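Local atomic coordinates of chitinase (Chromobacterium violaceum, PDB entry 4TXG), a protein that probably hydrolyses the glycosidic bonds of chitin, as a bacterial glycoside hydrolase of family 18. Residues W255-G259 and A322-D327; Y275-V279 and G289-F293; I311-T317 and L338-Y342; Q365-P371 and L389-M395. The contacts are given in a common frame with arbitrary orientation. Numbering follows the deposited sequence.

Interaction 1 of 4, residues W255-G259 and A322-D327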
loop_
_atom_site.group_PDB
_atom_site.type_symbol
_atom_site.label_atom_id
_atom_site.label_comp_id
_atom_site.label_asym_id
_atom_site.label_seq_id
_atom_site.Cartn_x
_atom_site.Cartn_y
_atom_site.Cartn_z
ATOM N N TRP A 255 -11.871 0.781 1.776
ATOM C CA TRP A 255 -12.387 0.563 3.126
ATOM C C TRP A 255 -13.877 0.213 3.115
ATOM O O TRP A 255 -14.306 -0.714 3.801
ATOM C CB TRP A 255 -12.130 1.796 3.998
ATOM C CG TRP A 255 -12.480 1.630 5.474
ATOM C CD1 TRP A 255 -13.405 2.351 6.180
ATOM C CD2 TRP A 255 -11.900 0.705 6.409
ATOM N NE1 TRP A 255 -13.441 1.930 7.485
ATOM C CE2 TRP A 255 -12.529 0.924 7.655
ATOM C CE3 TRP A 255 -10.921 -0.288 6.314
ATOM C CZ2 TRP A 255 -12.199 0.192 8.799
ATOM C CZ3 TRP A 255 -10.597 -1.021 7.453
ATOM C CH2 TRP A 255 -11.241 -0.778 8.676
ATOM N N ALA A 256 -14.655 0.939 2.319
ATOM C CA ALA A 256 -16.109 0.774 2.309
ATOM C C ALA A 256 -16.580 -0.419 1.480
ATOM O O ALA A 256 -17.612 -1.029 1.791
ATOM C CB ALA A 256 -16.784 2.054 1.790
ATOM N N GLU A 257 -15.855 -0.751 0.416
ATOM C CA GLU A 257 -16.356 -1.786 -0.494
ATOM C C GLU A 257 -15.432 -2.999 -0.630
ATOM O O GLU A 257 -15.499 -3.740 -1.610
ATOM C CB GLU A 257 -16.636 -1.181 -1.868
ATOM C CG GLU A 257 -17.780 -0.159 -1.836
ATOM C CD GLU A 257 -18.259 0.251 -3.226
ATOM O OE1 GLU A 257 -17.532 1.001 -3.912
ATOM O OE2 GLU A 257 -19.366 -0.171 -3.629
ATOM N N THR A 258 -14.593 -3.223 0.368
ATOM C CA THR A 258 -13.882 -4.498 0.446
ATOM C C THR A 258 -14.864 -5.636 0.741
ATOM O O THR A 258 -14.741 -6.728 0.183
ATOM C CB THR A 258 -12.775 -4.463 1.525
ATOM O OG1 THR A 258 -11.609 -3.835 0.974
ATOM C CG2 THR A 258 -12.409 -5.870 1.984
ATOM N N GLY A 259 -15.852 -5.373 1.592
ATOM C CA GLY A 259 -16.748 -6.426 2.048
ATOM C C GLY A 259 -18.202 -6.274 1.638
ATOM O O GLY A 259 -19.076 -6.931 2.188
ATOM N N ALA A 322 -10.021 -6.532 12.764
ATOM C CA ALA A 322 -9.177 -5.611 12.010
ATOM C C ALA A 322 -9.920 -5.014 10.827
ATOM O O ALA A 322 -9.572 -3.935 10.348
ATOM C CB ALA A 322 -7.917 -6.313 11.536
ATOM N N GLY A 323 -10.947 -5.714 10.357
ATOM C CA GLY A 323 -11.685 -5.259 9.198
ATOM C C GLY A 323 -12.595 -4.077 9.502
ATOM O O GLY A 323 -12.745 -3.676 10.664
ATOM N N ASN A 324 -13.171 -3.496 8.451
ATOM C CA ASN A 324 -14.285 -2.559 8.591
ATOM C C ASN A 324 -15.311 -3.234 9.492
ATOM O O ASN A 324 -15.658 -4.388 9.248
ATOM C CB ASN A 324 -14.866 -2.223 7.209
ATOM C CG ASN A 324 -15.916 -1.119 7.240
ATOM O OD1 ASN A 324 -16.758 -1.057 8.135
ATOM N ND2 ASN A 324 -15.893 -0.257 6.223
ATOM N N PRO A 325 -15.768 -2.548 10.562
ATOM C CA PRO A 325 -16.731 -3.184 11.476
ATOM C C PRO A 325 -17.946 -3.779 10.754
ATOM O O PRO A 325 -18.520 -4.762 11.217
ATOM C CB PRO A 325 -17.158 -2.034 12.389
ATOM C CG PRO A 325 -15.985 -1.125 12.408
ATOM C CD PRO A 325 -15.386 -1.198 11.019
ATOM N N LEU A 326 -18.313 -3.189 9.623
ATOM C CA LEU A 326 -19.421 -3.691 8.813
ATOM C C LEU A 326 -19.146 -5.074 8.210
ATOM O O LEU A 326 -20.067 -5.746 7.743
ATOM C CB LEU A 326 -19.728 -2.696 7.688
ATOM C CG LEU A 326 -20.245 -1.334 8.156
ATOM C CD1 LEU A 326 -20.361 -0.400 6.966
ATOM C CD2 LEU A 326 -21.580 -1.504 8.842
ATOM N N ASP A 327 -17.879 -5.482 8.211
ATOM C CA ASP A 327 -17.449 -6.746 7.617
ATOM C C ASP A 327 -17.144 -7.853 8.632
ATOM O O ASP A 327 -16.798 -8.963 8.241
ATOM C CB ASP A 327 -16.193 -6.522 6.772
ATOM C CG ASP A 327 -16.426 -5.573 5.624
ATOM O OD1 ASP A 327 -17.594 -5.420 5.213
ATOM O OD2 ASP A 327 -15.438 -4.992 5.122
HETATM O O HOH W 1 -15.675 -3.023 3.286
HETATM O O HOH W 2 -20.218 -6.442 4.801
#
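The one direct hydrogen bond runs from Asn324 ND2 to Trp255 O, at 2.9 Å. Asn324 OD1 makes an Asx turn, accepting from Leu326 N at 3.0 Å. One amide thus shapes its own loop and ties it to 255-259. Asn324 CB lies over the six-membered ring of Trp255, 4.0 Å from its centroid, as a CH-pi contact. Pro325 CD adds apolar packing 4.1 Å from Trp255 CZ2. Water 1 donates to Trp255 O and Asp327 OD2 (both 2.7 Å) and accepts from Gly259 N (2.9 Å). Gly259 CA sits 3.4 Å from Asp327 OD1, where a CB would clash. Asp327 OD1 also forms a salt bridge with Arg268. At the C-terminal end of the barrel, the contact joins the end of helix 254-257 and the loop after it to the loop and 3-10 turn before helix 328-331. Trp255 also packs on Glu314 and Tyr315. The chemistry is mixed: an indole face packs on the loop, beside an amide and a carboxylate-held water that bind backbone atoms of 255-259.

Interaction 2 of 4, residues Y275-V279 and G289-F293; sequences YSMTV and GINAF
Two helical ends pack here through a Met-aromatic contact. Residues 275-278 end a short helix (Val279 N to Tyr275 O, 3.1 Å). Val279 leaves helical angles (phi/psi -136/124). Residues 289-293 are helical, with Phe293 N to Gly289 O at 2.9 Å. Met277 CA faces Gly289 CA at 4.8 Å and Thr278 CA faces Ile290 CA at 5.8 Å. Gly289 allows this, since a CB would clash with Met277 O. Met277 takes chi1 t, chi2 near -93°, between wells, and chi3 m. This bend places CE over the face of the Phe293 ring (chi1 t, chi2 79°), 3.9 Å from its centroid and 3.5 Å from Phe293 CG. Met277 SD is oblique to that ring, 5.0 Å from its centroid, and 4.0 Å from Ile290 CG1. Ile290 is m, t; its CD1 reaches 3.9 Å from Thr278 O. Thr278 is p, with CG2 4.3 Å from Ile290 CG1. Asn286 bonds to both Ser276 O and Gly289 N. Helix 273-278 lies in the connection after strand 247-253 of the TIM barrel; helix 287-304 leads to strand 308-312. Met277 and Phe293 touch Val193 of strand 185-193, while Ile290 packs on helix 338-360.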
loop_
_atom_site.group_PDB
_atom_site.type_symbol
_atom_site.label_atom_id
_atom_site.label_comp_id
_atom_site.label_asym_id
_atom_site.label_seq_id
_atom_site.Cartn_x
_atom_site.Cartn_y
_atom_site.Cartn_z
ATOM N N TYR A 275 -13.940 -11.052 1.159
ATOM C CA TYR A 275 -13.875 -12.110 2.166
ATOM C C TYR A 275 -14.569 -13.380 1.678
ATOM O O TYR A 275 -14.016 -14.483 1.774
ATOM C CB TYR A 275 -14.501 -11.650 3.478
ATOM C CG TYR A 275 -13.771 -10.498 4.129
ATOM C CD1 TYR A 275 -12.546 -10.691 4.751
ATOM C CD2 TYR A 275 -14.319 -9.217 4.128
ATOM C CE1 TYR A 275 -11.870 -9.642 5.352
ATOM C CE2 TYR A 275 -13.662 -8.162 4.734
ATOM C CZ TYR A 275 -12.438 -8.379 5.344
ATOM O OH TYR A 275 -11.779 -7.340 5.952
ATOM N N SER A 276 -15.773 -13.221 1.139
ATOM C CA SER A 276 -16.550 -14.380 0.718
ATOM C C SER A 276 -16.074 -14.870 -0.650
ATOM O O SER A 276 -16.198 -16.051 -0.964
ATOM C CB SER A 276 -18.050 -14.044 0.706
ATOM O OG SER A 276 -18.294 -12.823 0.037
ATOM N N MET A 277 -15.501 -13.970 -1.446
ATOM C CA MET A 277 -15.003 -14.347 -2.767
ATOM C C MET A 277 -13.744 -15.207 -2.652
ATOM O O MET A 277 -13.545 -16.112 -3.465
ATOM C CB MET A 277 -14.724 -13.104 -3.634
ATOM C CG MET A 277 -14.203 -13.416 -5.057
ATOM S SD MET A 277 -12.385 -13.438 -5.185
ATOM C CE MET A 277 -12.082 -11.688 -5.172
ATOM N N THR A 278 -12.905 -14.942 -1.643
ATOM C CA THR A 278 -11.656 -15.699 -1.506
ATOM C C THR A 278 -11.736 -16.882 -0.557
ATOM O O THR A 278 -10.942 -17.802 -0.676
ATOM C CB THR A 278 -10.479 -14.804 -1.028
ATOM O OG1 THR A 278 -10.780 -14.239 0.256
ATOM C CG2 THR A 278 -10.215 -13.686 -2.028
ATOM N N VAL A 279 -12.659 -16.854 0.402
ATOM C CA VAL A 279 -12.730 -17.916 1.410
ATOM C C VAL A 279 -14.179 -18.326 1.620
ATOM O O VAL A 279 -15.032 -17.487 1.908
ATOM C CB VAL A 279 -12.103 -17.471 2.767
ATOM C CG1 VAL A 279 -12.243 -18.572 3.833
ATOM C CG2 VAL A 279 -10.620 -17.093 2.590
ATOM N N GLY A 289 -14.973 -18.766 -6.661
ATOM C CA GLY A 289 -15.086 -17.320 -6.542
ATOM C C GLY A 289 -13.872 -16.620 -7.124
ATOM O O GLY A 289 -13.993 -15.620 -7.838
ATOM N N ILE A 290 -12.697 -17.149 -6.807
ATOM C CA ILE A 290 -11.438 -16.556 -7.268
ATOM C C ILE A 290 -11.311 -16.702 -8.795
ATOM O O ILE A 290 -10.833 -15.791 -9.484
ATOM C CB ILE A 290 -10.224 -17.196 -6.544
ATOM C CG1 ILE A 290 -10.164 -16.715 -5.087
ATOM C CG2 ILE A 290 -8.913 -16.860 -7.259
ATOM C CD1 ILE A 290 -9.188 -17.521 -4.184
ATOM N N ASN A 291 -11.765 -17.827 -9.333
ATOM C CA ASN A 291 -11.764 -18.003 -10.780
ATOM C C ASN A 291 -12.723 -17.038 -11.468
ATOM O O ASN A 291 -12.385 -16.445 -12.496
ATOM C CB ASN A 291 -12.131 -19.442 -11.159
ATOM C CG ASN A 291 -11.008 -20.430 -10.893
ATOM O OD1 ASN A 291 -9.869 -20.052 -10.616
ATOM N ND2 ASN A 291 -11.328 -21.712 -10.993
ATOM N N ALA A 292 -13.921 -16.880 -10.910
ATOM C CA ALA A 292 -14.892 -15.957 -11.491
ATOM C C ALA A 292 -14.354 -14.538 -11.472
ATOM O O ALA A 292 -14.474 -13.795 -12.456
ATOM C CB ALA A 292 -16.223 -16.027 -10.743
ATOM N N PHE A 293 -13.760 -14.158 -10.348
ATOM C CA PHE A 293 -13.217 -12.812 -10.237
ATOM C C PHE A 293 -12.084 -12.586 -11.238
ATOM O O PHE A 293 -12.064 -11.577 -11.952
ATOM C CB PHE A 293 -12.717 -12.535 -8.816
ATOM C CG PHE A 293 -12.106 -11.179 -8.672
ATOM C CD1 PHE A 293 -12.916 -10.055 -8.549
ATOM C CD2 PHE A 293 -10.735 -11.017 -8.702
ATOM C CE1 PHE A 293 -12.356 -8.787 -8.434
ATOM C CE2 PHE A 293 -10.170 -9.756 -8.583
ATOM C CZ PHE A 293 -10.985 -8.647 -8.452
#

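Interaction 3 of 4, residues I311-T317 and L338-Y342. With CS (cesium ion), chain D.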
loop_
_atom_site.group_PDB
_atom_site.type_symbol
_atom_site.label_atom_id
_atom_site.label_comp_id
_atom_site.label_asym_id
_atom_site.label_seq_id
_atom_site.Cartn_x
_atom_site.Cartn_y
_atom_site.Cartn_z
ATOM N N ILE A 311 -5.415 -4.337 -6.480
ATOM C CA ILE A 311 -6.223 -5.000 -5.467
ATOM C C ILE A 311 -6.110 -4.254 -4.144
ATOM O O ILE A 311 -5.031 -4.171 -3.572
ATOM C CB ILE A 311 -5.781 -6.468 -5.275
ATOM C CG1 ILE A 311 -5.929 -7.236 -6.587
ATOM C CG2 ILE A 311 -6.564 -7.121 -4.128
ATOM C CD1 ILE A 311 -7.389 -7.323 -7.106
ATOM N N ASP A 312 -7.222 -3.701 -3.674
ATOM C CA ASP A 312 -7.246 -2.931 -2.435
ATOM C C ASP A 312 -8.142 -3.640 -1.412
ATOM O O ASP A 312 -9.189 -3.135 -1.005
ATOM C CB ASP A 312 -7.729 -1.510 -2.711
ATOM C CG ASP A 312 -7.549 -0.589 -1.519
ATOM O OD1 ASP A 312 -7.096 -1.052 -0.442
ATOM O OD2 ASP A 312 -7.869 0.608 -1.659
ATOM N N PHE A 313 -7.709 -4.835 -1.037
ATOM C CA PHE A 313 -8.410 -5.707 -0.097
ATOM C C PHE A 313 -8.047 -5.274 1.326
ATOM O O PHE A 313 -6.913 -5.480 1.767
ATOM C CB PHE A 313 -7.999 -7.161 -0.421
ATOM C CG PHE A 313 -8.657 -8.256 0.404
ATOM C CD1 PHE A 313 -9.383 -8.006 1.568
ATOM C CD2 PHE A 313 -8.500 -9.577 -0.001
ATOM C CE1 PHE A 313 -9.945 -9.055 2.305
ATOM C CE2 PHE A 313 -9.071 -10.632 0.717
ATOM C CZ PHE A 313 -9.786 -10.368 1.877
ATOM N N GLU A 314 -8.994 -4.651 2.031
ATOM C CA GLU A 314 -8.727 -4.149 3.379
ATOM C C GLU A 314 -9.557 -4.903 4.427
ATOM O O GLU A 314 -10.679 -4.485 4.719
ATOM C CB GLU A 314 -9.019 -2.634 3.458
ATOM C CG GLU A 314 -8.254 -1.810 2.385
ATOM C CD GLU A 314 -8.373 -0.285 2.524
ATOM O OE1 GLU A 314 -8.973 0.221 3.493
ATOM O OE2 GLU A 314 -7.849 0.422 1.639
ATOM N N TYR A 315 -9.034 -5.987 5.016
ATOM C CA TYR A 315 -7.667 -6.507 4.831
ATOM C C TYR A 315 -7.670 -8.016 4.976
ATOM O O TYR A 315 -8.449 -8.544 5.768
ATOM C CB TYR A 315 -6.701 -5.962 5.889
ATOM C CG TYR A 315 -6.546 -4.479 5.870
ATOM C CD1 TYR A 315 -5.644 -3.878 5.010
ATOM C CD2 TYR A 315 -7.315 -3.677 6.703
ATOM C CE1 TYR A 315 -5.501 -2.515 4.986
ATOM C CE2 TYR A 315 -7.187 -2.313 6.676
ATOM C CZ TYR A 315 -6.277 -1.739 5.816
ATOM O OH TYR A 315 -6.141 -0.372 5.796
ATOM N N PRO A 316 -6.760 -8.705 4.269
ATOM C CA PRO A 316 -6.638 -10.157 4.421
ATOM C C PRO A 316 -5.748 -10.515 5.610
ATOM O O PRO A 316 -4.708 -11.161 5.450
ATOM C CB PRO A 316 -5.996 -10.586 3.099
ATOM C CG PRO A 316 -5.080 -9.419 2.768
ATOM C CD PRO A 316 -5.854 -8.183 3.224
ATOM N N THR A 317 -6.145 -10.083 6.800
ATOM C CA THR A 317 -5.316 -10.322 7.966
ATOM C C THR A 317 -6.042 -11.181 8.993
ATOM O O THR A 317 -7.273 -11.141 9.100
ATOM C CB THR A 317 -4.872 -8.995 8.615
ATOM O OG1 THR A 317 -3.994 -9.256 9.716
ATOM C CG2 THR A 317 -6.071 -8.183 9.099
ATOM N N LEU A 338 -7.650 -16.400 5.754
ATOM C CA LEU A 338 -7.517 -15.246 4.861
ATOM C C LEU A 338 -6.163 -15.168 4.167
ATOM O O LEU A 338 -6.073 -14.700 3.025
ATOM C CB LEU A 338 -7.777 -13.944 5.626
ATOM C CG LEU A 338 -9.243 -13.748 6.025
ATOM C CD1 LEU A 338 -9.426 -12.489 6.853
ATOM C CD2 LEU A 338 -10.129 -13.714 4.790
ATOM N N ASN A 339 -5.103 -15.609 4.831
ATOM C CA ASN A 339 -3.802 -15.575 4.172
ATOM C C ASN A 339 -3.748 -16.523 2.969
ATOM O O ASN A 339 -3.286 -16.133 1.899
ATOM C CB ASN A 339 -2.680 -15.919 5.152
ATOM C CG ASN A 339 -2.238 -14.715 5.953
ATOM O OD1 ASN A 339 -1.348 -13.974 5.535
ATOM N ND2 ASN A 339 -2.883 -14.492 7.087
ATOM N N LYS A 340 -4.203 -17.760 3.154
ATOM C CA LYS A 340 -4.265 -18.712 2.037
ATOM C C LYS A 340 -5.186 -18.217 0.923
ATOM O O LYS A 340 -4.904 -18.403 -0.268
ATOM C CB LYS A 340 -4.744 -20.083 2.514
ATOM C CG LYS A 340 -3.820 -20.732 3.512
ATOM C CD LYS A 340 -2.504 -21.085 2.869
ATOM C CE LYS A 340 -2.497 -22.538 2.432
ATOM N NZ LYS A 340 -2.524 -23.542 3.559
ATOM N N GLY A 341 -6.297 -17.599 1.308
ATOM C CA GLY A 341 -7.247 -17.094 0.330
ATOM C C GLY A 341 -6.647 -15.982 -0.504
ATOM O O GLY A 341 -6.895 -15.878 -1.708
ATOM N N TYR A 342 -5.852 -15.134 0.140
ATOM C CA TYR A 342 -5.270 -13.983 -0.538
ATOM C C TYR A 342 -4.151 -14.415 -1.472
ATOM O O TYR A 342 -4.021 -13.908 -2.591
ATOM C CB TYR A 342 -4.757 -13.000 0.501
ATOM C CG TYR A 342 -4.303 -11.656 -0.002
ATOM C CD1 TYR A 342 -5.172 -10.805 -0.685
ATOM C CD2 TYR A 342 -3.018 -11.207 0.267
ATOM C CE1 TYR A 342 -4.754 -9.546 -1.090
ATOM C CE2 TYR A 342 -2.598 -9.964 -0.138
ATOM C CZ TYR A 342 -3.463 -9.140 -0.815
ATOM O OH TYR A 342 -3.019 -7.897 -1.205
HETATM CS CS CS D . -7.093 2.860 3.313
HETATM O O HOH W 3 -4.778 -5.729 -1.327
HETATM O O HOH W 4 -7.811 2.854 0.088
HETATM O O HOH W 5 -8.023 1.654 6.020
HETATM O O HOH W 6 -2.504 -11.898 3.878
HETATM O O HOH W 7 -9.810 4.867 3.716
HETATM O O HOH W 8 -6.460 4.723 0.494
HETATM O O HOH W 9 -6.400 4.695 5.168
#
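Tyr342 is the main bump from the helix, and 311-317 supplies the hollow. Pro316 CG presses on one face of the Tyr342 ring, 3.5 Å from its centroid and almost on the ring normal, a close CH-pi contact. Ile311 CG2 meets the ring edge at Tyr342 CE1 (4.3 Å). Phe313 CD2 lies 3.6 Å from Tyr342 CD1. One turn earlier, Leu338 fills the next hollow. Its CB is 4.0 Å from Pro316 C, its CD1 is 3.4 Å from Thr317 O, and its CD2 is 4.4 Å from Phe313 CZ. Pro316 centres an inverse gamma turn and faces the helix, just after a cis Glu314-Tyr315 peptide. Waters border this packing. Water 6 donates to Pro316 O (2.8 Å) and Asn339 OD1 (2.9 Å); Asn339 ND2 bonds to Gly379 O. Water 3 donates to Ile311 O (2.7 Å), accepts from Phe313 N (3.1 Å) and lies 2.8 Å from Tyr342 OH. Asp312 and Glu314 are the last two acids of the DxxDxDxE signature of family 18, whose glutamate is the family's general acid, so Glu314 probably has that role. Here Glu314 OE1 and OE2 bind cesium at 3.2 and 3.0 Å, and Asp312 OD1 is 2.7 Å from Glu314 OE2. The chemistry is thus divided: an apolar, water-edged seam backs the strand end while its acids face the probable active site.

Interaction 4 of 4, residues Q365-P371 and L389-M395; sequences QITAAVP and LDFVNVM. With CS (cesium ion), chain D.
This is a parallel strand pair in the beta/alpha (TIM) barrel of the catalytic domain, within the beta-alpha-beta unit that contains helix 374-377. The axes of the two strand segments, 365-371 and 391-395, approach to 4.6 Å and cross at -31°. Ala369 pairs with Asn393 and Val370 with Val394, at CA-CA distances of 4.7 and 5.0 Å. The ladder is Asn393 N to Ala368 O (2.8 Å), Val370 N to Asn393 O (3.0 Å) and Met395 N to Val370 O (2.8 Å). At the other end Asp390 N bonds to Ile366 O, and Ile366 N to Asp390 OD2, both 2.8 Å. Asp390 OD2 forms a salt bridge with Arg350, and OD1 a hydrogen bond with Tyr140 OH. Thr367, Ala369, Phe391, Asn393 and Met395 face the barrel interior. Thr367 (p) sets CG2 over the Phe391 ring (chi1 p), 3.4 Å from its centroid; Thr367 OG1 bonds to Asp310. Ala368, Val370, Val392 and Val394 face outward; Ile366 and Ala368 touch helix 338-360. Met395 (m, t, m) places SD 3.6 Å from the cesium ion.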
loop_
_atom_site.group_PDB
_atom_site.type_symbol
_atom_site.label_atom_id
_atom_site.label_comp_id
_atom_site.label_asym_id
_atom_site.label_seq_id
_atom_site.Cartn_x
_atom_site.Cartn_y
_atom_site.Cartn_z
ATOM N N GLN A 365 -0.583 -5.343 -15.680
ATOM C CA GLN A 365 0.026 -5.290 -14.355
ATOM C C GLN A 365 -0.960 -5.692 -13.256
ATOM O O GLN A 365 -2.158 -5.438 -13.356
ATOM C CB GLN A 365 0.584 -3.882 -14.076
ATOM C CG GLN A 365 1.887 -3.562 -14.831
ATOM C CD GLN A 365 2.449 -2.181 -14.499
ATOM O OE1 GLN A 365 1.729 -1.184 -14.543
ATOM N NE2 GLN A 365 3.742 -2.120 -14.165
ATOM N N ILE A 366 -0.447 -6.338 -12.213
ATOM C CA ILE A 366 -1.211 -6.493 -10.973
ATOM C C ILE A 366 -0.512 -5.732 -9.876
ATOM O O ILE A 366 0.672 -5.961 -9.606
ATOM C CB ILE A 366 -1.341 -7.949 -10.535
ATOM C CG1 ILE A 366 -1.879 -8.793 -11.671
ATOM C CG2 ILE A 366 -2.254 -8.053 -9.298
ATOM C CD1 ILE A 366 -2.033 -10.226 -11.294
ATOM N N THR A 367 -1.231 -4.814 -9.246
ATOM C CA THR A 367 -0.676 -4.114 -8.108
ATOM C C THR A 367 -1.604 -4.300 -6.910
ATOM O O THR A 367 -2.699 -4.848 -7.033
ATOM C CB THR A 367 -0.462 -2.617 -8.421
ATOM O OG1 THR A 367 -1.724 -1.956 -8.592
ATOM C CG2 THR A 367 0.349 -2.467 -9.714
ATOM N N ALA A 368 -1.149 -3.866 -5.741
ATOM C CA ALA A 368 -1.999 -3.917 -4.568
ATOM C C ALA A 368 -1.725 -2.736 -3.671
ATOM O O ALA A 368 -0.588 -2.301 -3.532
ATOM C CB ALA A 368 -1.790 -5.233 -3.797
ATOM N N ALA A 369 -2.793 -2.205 -3.095
ATOM C CA ALA A 369 -2.684 -1.237 -2.010
ATOM C C ALA A 369 -2.559 -2.049 -0.731
ATOM O O ALA A 369 -3.455 -2.843 -0.399
ATOM C CB ALA A 369 -3.894 -0.327 -1.974
ATOM N N VAL A 370 -1.441 -1.870 -0.032
ATOM C CA VAL A 370 -1.054 -2.760 1.056
ATOM C C VAL A 370 -0.851 -1.948 2.337
ATOM O O VAL A 370 -0.480 -0.775 2.280
ATOM C CB VAL A 370 0.233 -3.558 0.698
ATOM C CG1 VAL A 370 -0.006 -4.463 -0.507
ATOM C CG2 VAL A 370 1.408 -2.617 0.424
ATOM N N PRO A 371 -1.123 -2.560 3.498
ATOM C CA PRO A 371 -1.097 -1.773 4.733
ATOM C C PRO A 371 0.316 -1.382 5.179
ATOM O O PRO A 371 1.275 -2.125 4.960
ATOM C CB PRO A 371 -1.764 -2.706 5.760
ATOM C CG PRO A 371 -1.543 -4.089 5.217
ATOM C CD PRO A 371 -1.606 -3.937 3.714
ATOM N N LEU A 389 3.039 -9.643 -7.471
ATOM C CA LEU A 389 2.667 -8.260 -7.722
ATOM C C LEU A 389 3.729 -7.493 -8.499
ATOM O O LEU A 389 4.905 -7.468 -8.119
ATOM C CB LEU A 389 2.395 -7.540 -6.396
ATOM C CG LEU A 389 1.296 -8.193 -5.565
ATOM C CD1 LEU A 389 1.206 -7.549 -4.183
ATOM C CD2 LEU A 389 -0.034 -8.075 -6.299
ATOM N N ASP A 390 3.316 -6.860 -9.588
ATOM C CA ASP A 390 4.243 -6.000 -10.313
ATOM C C ASP A 390 4.829 -4.939 -9.393
ATOM O O ASP A 390 6.025 -4.657 -9.446
ATOM C CB ASP A 390 3.548 -5.351 -11.496
ATOM C CG ASP A 390 3.297 -6.335 -12.604
ATOM O OD1 ASP A 390 4.187 -6.487 -13.470
ATOM O OD2 ASP A 390 2.234 -6.986 -12.584
ATOM N N PHE A 391 3.982 -4.348 -8.554
ATOM C CA PHE A 391 4.471 -3.504 -7.471
ATOM C C PHE A 391 3.393 -3.304 -6.424
ATOM O O PHE A 391 2.226 -3.641 -6.654
ATOM C CB PHE A 391 5.002 -2.144 -7.988
ATOM C CG PHE A 391 4.015 -1.329 -8.792
ATOM C CD1 PHE A 391 3.060 -0.546 -8.163
ATOM C CD2 PHE A 391 4.099 -1.288 -10.179
ATOM C CE1 PHE A 391 2.179 0.245 -8.898
ATOM C CE2 PHE A 391 3.207 -0.512 -10.929
ATOM C CZ PHE A 391 2.251 0.259 -10.284
ATOM N N VAL A 392 3.790 -2.789 -5.263
ATOM C CA VAL A 392 2.817 -2.463 -4.227
ATOM C C VAL A 392 2.752 -0.962 -4.026
ATOM O O VAL A 392 3.723 -0.262 -4.254
ATOM C CB VAL A 392 3.140 -3.141 -2.872
ATOM C CG1 VAL A 392 3.034 -4.659 -3.011
ATOM C CG2 VAL A 392 4.515 -2.741 -2.348
ATOM N N ASN A 393 1.577 -0.491 -3.620
ATOM C CA ASN A 393 1.371 0.887 -3.201
ATOM C C ASN A 393 1.132 0.861 -1.711
ATOM O O ASN A 393 0.062 0.440 -1.262
ATOM C CB ASN A 393 0.179 1.503 -3.932
ATOM C CG ASN A 393 0.385 1.542 -5.431
ATOM O OD1 ASN A 393 1.453 1.930 -5.898
ATOM N ND2 ASN A 393 -0.611 1.104 -6.184
ATOM N N VAL A 394 2.129 1.279 -0.940
ATOM C CA VAL A 394 2.047 1.123 0.507
ATOM C C VAL A 394 1.225 2.265 1.093
ATOM O O VAL A 394 1.524 3.433 0.845
ATOM C CB VAL A 394 3.444 1.096 1.163
ATOM C CG1 VAL A 394 3.294 0.963 2.685
ATOM C CG2 VAL A 394 4.294 -0.050 0.579
ATOM N N MET A 395 0.187 1.932 1.857
ATOM C CA MET A 395 -0.713 2.945 2.402
ATOM C C MET A 395 -0.120 3.509 3.690
ATOM O O MET A 395 -0.626 3.288 4.801
ATOM C CB MET A 395 -2.115 2.364 2.612
ATOM C CG MET A 395 -2.799 2.072 1.274
ATOM S SD MET A 395 -4.470 1.388 1.416
ATOM C CE MET A 395 -4.089 -0.132 2.276
HETATM CS CS CS D . -7.093 2.860 3.313
HETATM O O HOH W 10 -1.275 0.878 -9.055
HETATM O O HOH W 7 -9.810 4.867 3.716
HETATM O O HOH W 5 -8.023 1.654 6.020
HETATM O O HOH W 8 -6.460 4.723 0.494
HETATM O O HOH W 4 -7.811 2.854 0.088
HETATM O O HOH W 9 -6.400 4.695 5.168
#

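How the interactions relate
From the N terminus, the chain first meets interaction 1 at 255-259, just after strand 247-253. Its partner, 322-327, closes a long loop. Interaction 2 lies wholly within that loop, joining the short helix 273-278 to helix 287-304. Interaction 3 begins at the end of strand 308-312, still within the loop, and closes beyond it on helix 338-360, so interactions 1 and 3 cross. Thr258 and Tyr275 meet the backbone around Glu314, which brings the first three contacts together. Interaction 4 follows in series with all of them. Strand 365-371 lies beside strand 308-312, and the cesium ion bound by Glu314 and Met395 links interactions 3 and 4.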